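Local coordinates for 5-carboxyvanillate decarboxylase (Sphingomonas paucimobilis, PDB 4L6D), which probably catalyses the manganese-dependent removal of the carboxylate from 5-carboxyvanillate, using the metal-bearing barrel of the amidohydrolase fold, at residues 235-238 / 239-243; 255-259 / 260-264. All blocks are in the same frame, centred on the assembly; numbering follows the deposited sequence.

Contact 1 of 2, residues 235-238 / 239-243. With VNL (4-hydroxy-3-methoxybenzoate), chain L.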
loop_
_atom_site.group_PDB
_atom_site.type_symbol
_atom_site.label_atom_id
_atom_site.label_comp_id
_atom_site.label_asym_id
_atom_site.label_seq_id
_atom_site.Cartn_x
_atom_site.Cartn_y
_atom_site.Cartn_z
ATOM N N TRP A 235 2.633 7.151 3.143
ATOM C CA TRP A 235 1.714 7.830 2.215
ATOM C C TRP A 235 1.148 9.166 2.709
ATOM O O TRP A 235 0.295 9.754 2.038
ATOM C CB TRP A 235 0.520 6.929 1.889
ATOM C CG TRP A 235 0.788 5.708 1.043
ATOM C CD1 TRP A 235 0.875 4.406 1.466
ATOM C CD2 TRP A 235 0.934 5.671 -0.385
ATOM N NE1 TRP A 235 1.084 3.574 0.393
ATOM C CE2 TRP A 235 1.110 4.319 -0.754
ATOM C CE3 TRP A 235 0.931 6.649 -1.385
ATOM C CZ2 TRP A 235 1.300 3.921 -2.075
ATOM C CZ3 TRP A 235 1.124 6.249 -2.709
ATOM C CH2 TRP A 235 1.300 4.893 -3.037
ATOM N N LEU A 236 1.572 9.632 3.883
ATOM C CA LEU A 236 0.932 10.795 4.512
ATOM C C LEU A 236 0.890 12.051 3.644
ATOM O O LEU A 236 -0.131 12.733 3.583
ATOM C CB LEU A 236 1.615 11.131 5.845
ATOM C CG LEU A 236 1.530 10.043 6.925
ATOM C CD1 LEU A 236 2.257 10.496 8.185
ATOM C CD2 LEU A 236 0.082 9.641 7.241
ATOM N N TRP A 237 2.002 12.371 2.994
ATOM C CA TRP A 237 2.034 13.607 2.208
ATOM C C TRP A 237 1.012 13.585 1.058
ATOM O O TRP A 237 0.282 14.555 0.834
ATOM C CB TRP A 237 3.456 13.909 1.700
ATOM C CG TRP A 237 3.585 15.308 1.186
ATOM C CD1 TRP A 237 3.968 16.412 1.894
ATOM C CD2 TRP A 237 3.286 15.764 -0.135
ATOM N NE1 TRP A 237 3.936 17.524 1.089
ATOM C CE2 TRP A 237 3.524 17.155 -0.165
ATOM C CE3 TRP A 237 2.848 15.133 -1.301
ATOM C CZ2 TRP A 237 3.332 17.925 -1.312
ATOM C CZ3 TRP A 237 2.662 15.896 -2.441
ATOM C CH2 TRP A 237 2.897 17.280 -2.438
ATOM N N ARG A 238 0.954 12.464 0.350
ATOM C CA ARG A 238 0.043 12.298 -0.778
ATOM C C ARG A 238 -1.420 12.238 -0.346
ATOM O O ARG A 238 -2.284 12.802 -1.007
ATOM C CB ARG A 238 0.430 11.029 -1.536
ATOM C CG ARG A 238 -0.367 10.717 -2.805
ATOM C CD ARG A 238 0.568 9.963 -3.730
ATOM N NE ARG A 238 -0.020 9.351 -4.923
ATOM C CZ ARG A 238 -0.263 9.994 -6.061
ATOM N NH1 ARG A 238 -0.075 11.309 -6.152
ATOM N NH2 ARG A 238 -0.737 9.324 -7.110
ATOM N N LEU A 239 -1.696 11.558 0.768
ATOM C CA LEU A 239 -3.047 11.562 1.325
ATOM C C LEU A 239 -3.500 12.997 1.590
ATOM O O LEU A 239 -4.624 13.370 1.254
ATOM C CB LEU A 239 -3.098 10.742 2.619
ATOM C CG LEU A 239 -3.072 9.219 2.440
ATOM C CD1 LEU A 239 -2.738 8.553 3.760
ATOM C CD2 LEU A 239 -4.419 8.721 1.922
ATOM N N ASP A 240 -2.613 13.809 2.168
ATOM C CA ASP A 240 -2.956 15.197 2.447
ATOM C C ASP A 240 -3.073 15.990 1.147
ATOM O O ASP A 240 -4.008 16.776 0.962
ATOM C CB ASP A 240 -1.895 15.860 3.325
ATOM C CG ASP A 240 -1.984 15.458 4.778
ATOM O OD1 ASP A 240 -2.942 14.764 5.157
ATOM O OD2 ASP A 240 -1.071 15.850 5.532
ATOM N N TYR A 241 -2.108 15.814 0.250
ATOM C CA TYR A 241 -2.118 16.608 -0.970
ATOM C C TYR A 241 -3.399 16.407 -1.774
ATOM O O TYR A 241 -3.997 17.374 -2.256
ATOM C CB TYR A 241 -0.886 16.381 -1.875
ATOM C CG TYR A 241 -0.982 17.327 -3.051
ATOM C CD1 TYR A 241 -0.500 18.623 -2.952
ATOM C CD2 TYR A 241 -1.660 16.965 -4.224
ATOM C CE1 TYR A 241 -0.649 19.526 -3.992
ATOM C CE2 TYR A 241 -1.813 17.861 -5.265
ATOM C CZ TYR A 241 -1.304 19.140 -5.145
ATOM O OH TYR A 241 -1.456 20.046 -6.167
ATOM N N MET A 242 -3.807 15.150 -1.926
ATOM C CA MET A 242 -4.924 14.832 -2.807
ATOM C C MET A 242 -6.288 14.977 -2.143
ATOM O O MET A 242 -7.312 14.806 -2.797
ATOM C CB MET A 242 -4.752 13.422 -3.385
ATOM C CG MET A 242 -3.646 13.342 -4.448
ATOM S SD MET A 242 -4.087 14.391 -5.833
ATOM C CE MET A 242 -2.621 14.330 -6.886
ATOM N N HIS A 243 -6.314 15.312 -0.857
ATOM C CA HIS A 243 -7.586 15.381 -0.151
ATOM C C HIS A 243 -8.528 16.450 -0.721
ATOM O O HIS A 243 -9.744 16.242 -0.771
ATOM C CB HIS A 243 -7.359 15.605 1.339
ATOM C CG HIS A 243 -8.588 15.380 2.159
ATOM N ND1 HIS A 243 -9.040 16.291 3.088
ATOM C CD2 HIS A 243 -9.482 14.363 2.158
ATOM C CE1 HIS A 243 -10.145 15.828 3.649
ATOM N NE2 HIS A 243 -10.435 14.661 3.101
HETATM C C1 VNL L . 4.303 15.436 5.497
HETATM C CO1 VNL L . 3.148 14.632 5.463
HETATM C CO2 VNL L . 4.231 16.844 5.426
HETATM C CM1 VNL L . 1.876 15.217 5.351
HETATM C CM2 VNL L . 2.981 17.451 5.310
HETATM O OM VNL L . 2.784 18.807 5.232
HETATM C CZ VNL L . 1.770 16.612 5.268
HETATM C CC VNL L . 5.649 14.784 5.621
HETATM C CV VNL L . 3.899 19.713 5.294
HETATM O O1 VNL L . 5.793 13.762 6.351
HETATM O O2 VNL L . 6.594 15.304 4.975
HETATM O O3 VNL L . 0.584 17.274 5.046
#
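Leu-239, Asp-240, Tyr-241 and Met-242 each donate their backbone N-H to the carbonyl oxygen four residues earlier, from Trp-235 to Arg-238, and the first of these bonds, Leu-239 N to Trp-235 O at 3.0 Å, is nearly straight (171°). Trp-237 and Tyr-241 both hold CG anti to the backbone N (chi1 -166° for Trp-237), which sends the two rings out side by side in the same direction. Their planes lie only 12° apart, but the rings are slid past each other, with centroids 5.4 Å apart, and barely overlap. Closer contact comes from Tyr-241 CB, which sits over one face of the indole in a CH-pi contact, 3.6 Å from Trp-237 CZ3. This is an i to i+4 pairing at the start of helix 236-249, which comes after strand 223-225 and the short helix 226-230 of the amidohydrolase barrel. Trp-237 also borders a bound vanillate lying away from the metal site: the indole turns its edge to the ligand, bringing CD1 to 3.6 Å from VNL CO2. With an alanine at Trp-237, Tyr-241 CB would probably lose the face it rests on and the ligand ring its indole neighbour. Leu-236 CB touches the same ligand at CO1, 3.8 Å away, while Asp-240 turns its carboxylate to Ser-260 of helix 259-266. On another side of the helix, Trp-235 CB meets Leu-239 CD1 at 4.1 Å, and the Trp-235 indole packs edge-to-face with Trp-196 of the second subunit. Met-242 CE approaches the Arg-238 guanidinium obliquely, 4.0 Å from NH1.

Contact 2 of 2, residues 255-259 / 260-264. With VNL (4-hydroxy-3-methoxybenzoate), chain L.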
loop_
_atom_site.group_PDB
_atom_site.type_symbol
_atom_site.label_atom_id
_atom_site.label_comp_id
_atom_site.label_asym_id
_atom_site.label_seq_id
_atom_site.Cartn_x
_atom_site.Cartn_y
_atom_site.Cartn_z
ATOM N N LEU A 255 -13.605 17.497 6.304
ATOM C CA LEU A 255 -13.035 17.056 7.569
ATOM C C LEU A 255 -12.445 18.230 8.338
ATOM O O LEU A 255 -11.997 19.218 7.750
ATOM C CB LEU A 255 -11.933 16.020 7.318
ATOM C CG LEU A 255 -12.271 14.756 6.518
ATOM C CD1 LEU A 255 -11.068 13.823 6.484
ATOM C CD2 LEU A 255 -13.488 14.061 7.127
ATOM N N LYS A 256 -12.442 18.116 9.660
ATOM C CA LYS A 256 -11.886 19.172 10.496
ATOM C C LYS A 256 -10.367 19.267 10.350
ATOM O O LYS A 256 -9.815 20.374 10.327
ATOM C CB LYS A 256 -12.264 18.922 11.959
ATOM C CG LYS A 256 -11.784 19.992 12.925
ATOM C CD LYS A 256 -12.029 19.533 14.372
ATOM C CE LYS A 256 -11.519 20.558 15.381
ATOM N NZ LYS A 256 -12.272 21.844 15.306
ATOM N N LEU A 257 -9.706 18.115 10.240
ATOM C CA LEU A 257 -8.248 18.047 10.159
ATOM C C LEU A 257 -7.820 17.474 8.817
ATOM O O LEU A 257 -8.649 17.002 8.034
ATOM C CB LEU A 257 -7.685 17.142 11.258
ATOM C CG LEU A 257 -8.113 17.387 12.712
ATOM C CD1 LEU A 257 -7.444 16.369 13.624
ATOM C CD2 LEU A 257 -7.795 18.797 13.168
ATOM N N LYS A 258 -6.518 17.490 8.566
ATOM C CA LYS A 258 -5.963 16.806 7.393
ATOM C C LYS A 258 -5.863 15.303 7.670
ATOM O O LYS A 258 -5.721 14.889 8.825
ATOM C CB LYS A 258 -4.558 17.334 7.075
ATOM C CG LYS A 258 -4.480 18.817 6.749
ATOM C CD LYS A 258 -3.043 19.247 6.506
ATOM C CE LYS A 258 -2.965 20.763 6.334
ATOM N NZ LYS A 258 -1.561 21.270 6.269
ATOM N N PRO A 259 -5.912 14.474 6.617
ATOM C CA PRO A 259 -5.739 13.023 6.800
ATOM C C PRO A 259 -4.546 12.636 7.688
ATOM O O PRO A 259 -4.718 11.814 8.597
ATOM C CB PRO A 259 -5.579 12.518 5.362
ATOM C CG PRO A 259 -6.443 13.467 4.569
ATOM C CD PRO A 259 -6.243 14.821 5.217
ATOM N N SER A 260 -3.378 13.238 7.474
ATOM C CA SER A 260 -2.191 12.867 8.243
ATOM C C SER A 260 -2.331 13.306 9.693
ATOM O O SER A 260 -1.730 12.707 10.597
ATOM C CB SER A 260 -0.918 13.467 7.634
ATOM O OG SER A 260 -0.859 14.866 7.862
ATOM N N GLU A 261 -3.129 14.349 9.916
ATOM C CA GLU A 261 -3.378 14.813 11.279
ATOM C C GLU A 261 -4.256 13.850 12.070
ATOM O O GLU A 261 -4.019 13.645 13.257
ATOM C CB GLU A 261 -3.925 16.248 11.295
ATOM C CG GLU A 261 -2.881 17.252 10.808
ATOM C CD GLU A 261 -3.437 18.623 10.476
ATOM O OE1 GLU A 261 -4.672 18.790 10.401
ATOM O OE2 GLU A 261 -2.621 19.555 10.283
ATOM N N TYR A 262 -5.254 13.253 11.422
ATOM C CA TYR A 262 -5.950 12.127 12.049
ATOM C C TYR A 262 -4.994 10.989 12.324
ATOM O O TYR A 262 -5.073 10.349 13.376
ATOM C CB TYR A 262 -7.104 11.607 11.188
ATOM C CG TYR A 262 -8.187 12.632 11.044
ATOM C CD1 TYR A 262 -8.983 12.979 12.132
ATOM C CD2 TYR A 262 -8.377 13.300 9.842
ATOM C CE1 TYR A 262 -9.958 13.939 12.020
ATOM C CE2 TYR A 262 -9.353 14.272 9.718
ATOM C CZ TYR A 262 -10.141 14.593 10.813
ATOM O OH TYR A 262 -11.106 15.572 10.714
ATOM N N PHE A 263 -4.098 10.699 11.381
ATOM C CA PHE A 263 -3.232 9.558 11.595
ATOM C C PHE A 263 -2.345 9.800 12.819
ATOM O O PHE A 263 -2.195 8.918 13.654
ATOM C CB PHE A 263 -2.397 9.209 10.354
ATOM C CG PHE A 263 -1.802 7.837 10.437
ATOM C CD1 PHE A 263 -2.577 6.722 10.153
ATOM C CD2 PHE A 263 -0.515 7.651 10.899
ATOM C CE1 PHE A 263 -2.061 5.445 10.268
ATOM C CE2 PHE A 263 0.017 6.367 11.021
ATOM C CZ PHE A 263 -0.760 5.261 10.702
ATOM N N ARG A 264 -1.807 11.006 12.963
ATOM C CA ARG A 264 -0.948 11.269 14.112
ATOM C C ARG A 264 -1.747 11.425 15.412
ATOM O O ARG A 264 -1.263 11.036 16.479
ATOM C CB ARG A 264 -0.070 12.507 13.880
ATOM C CG ARG A 264 0.963 12.342 12.765
ATOM C CD ARG A 264 1.880 13.571 12.662
ATOM N NE ARG A 264 2.459 13.679 11.322
ATOM C CZ ARG A 264 1.894 14.330 10.310
ATOM N NH1 ARG A 264 0.743 14.968 10.477
ATOM N NH2 ARG A 264 2.494 14.367 9.126
HETATM C C1 VNL L . 4.303 15.436 5.497
HETATM C CO1 VNL L . 3.148 14.632 5.463
HETATM C CO2 VNL L . 4.231 16.844 5.426
HETATM C CM1 VNL L . 1.876 15.217 5.351
HETATM C CM2 VNL L . 2.981 17.451 5.310
HETATM O OM VNL L . 2.784 18.807 5.232
HETATM C CZ VNL L . 1.770 16.612 5.268
HETATM C CC VNL L . 5.649 14.784 5.621
HETATM C CV VNL L . 3.899 19.713 5.294
HETATM O O1 VNL L . 5.793 13.762 6.351
HETATM O O2 VNL L . 6.594 15.304 4.975
HETATM O O3 VNL L . 0.584 17.274 5.046
#
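Tyr-262 carries Leu-257 on one face of its ring, with CB 3.5 Å above the plane and shifted toward the rim, while Pro-259 CA and Lys-256 N lie at the ring's edge. Leu-255 reaches the ring obliquely, its CD1 3.7 Å from Tyr-262 CE2. With CG anti to the carbonyl carbon (chi1 -65°), the tyrosine leans back past the start of helix 259-266, and its OH accepts the backbone N-H of Leu-257 at 2.9 Å. The same hydroxyl is hydrogen-bonded to Asp-216 of helix 214-217. The second flat group, the Arg-264 guanidinium, has the bound vanillate at its edge, NH2 being 3.7 Å from VNL CO1. Its NH1 donates to Ser-260 OG at 3.1 Å, an oxygen tilted out of the guanidinium plane and also partnered by Asp-240 of helix 236-249. Glu-261, its chain extended beyond CG, reaches back over the N-cap so that OE1 takes the backbone N-H of Lys-258 at 2.9 Å, an almost straight bond (176°) arriving from above the carboxylate plane. The aliphatic chain of Lys-258 crosses this carboxylate, although NZ remains beyond salt-bridge distance of OE2. Tyr-262 N and Phe-263 N begin the helical bonding by donating to Lys-258 O and Pro-259 O. With Lys-258 as N-cap and proline in the first turn, this is a helix N-terminus with half a capping box, the Glu-261 bond, and a hydrophobic staple between Leu-257 and Tyr-262.

Contact 1 comes first along the chain, on helix 236-249, and contact 2 follows it, covering the loop that leads into helix 259-266 and the start of that helix. Both belong to the segment between strands 223-225 and 267-270 of the parallel barrel sheet, and their centres are 10 Å apart. They meet directly: Asp-240 OD2 lies 2.5 Å from Ser-260 OG, a probable hydrogen bond, and His-243 packs on Leu-255. Leu-236, Trp-237 and Asp-240 from one helix and Ser-260 and Arg-264 from the other, with Val-286, line the pocket of one vanillate, distinct from the manganese site. Contact 1 also faces the second subunit; no other protein chain of the assembly touches contact 2.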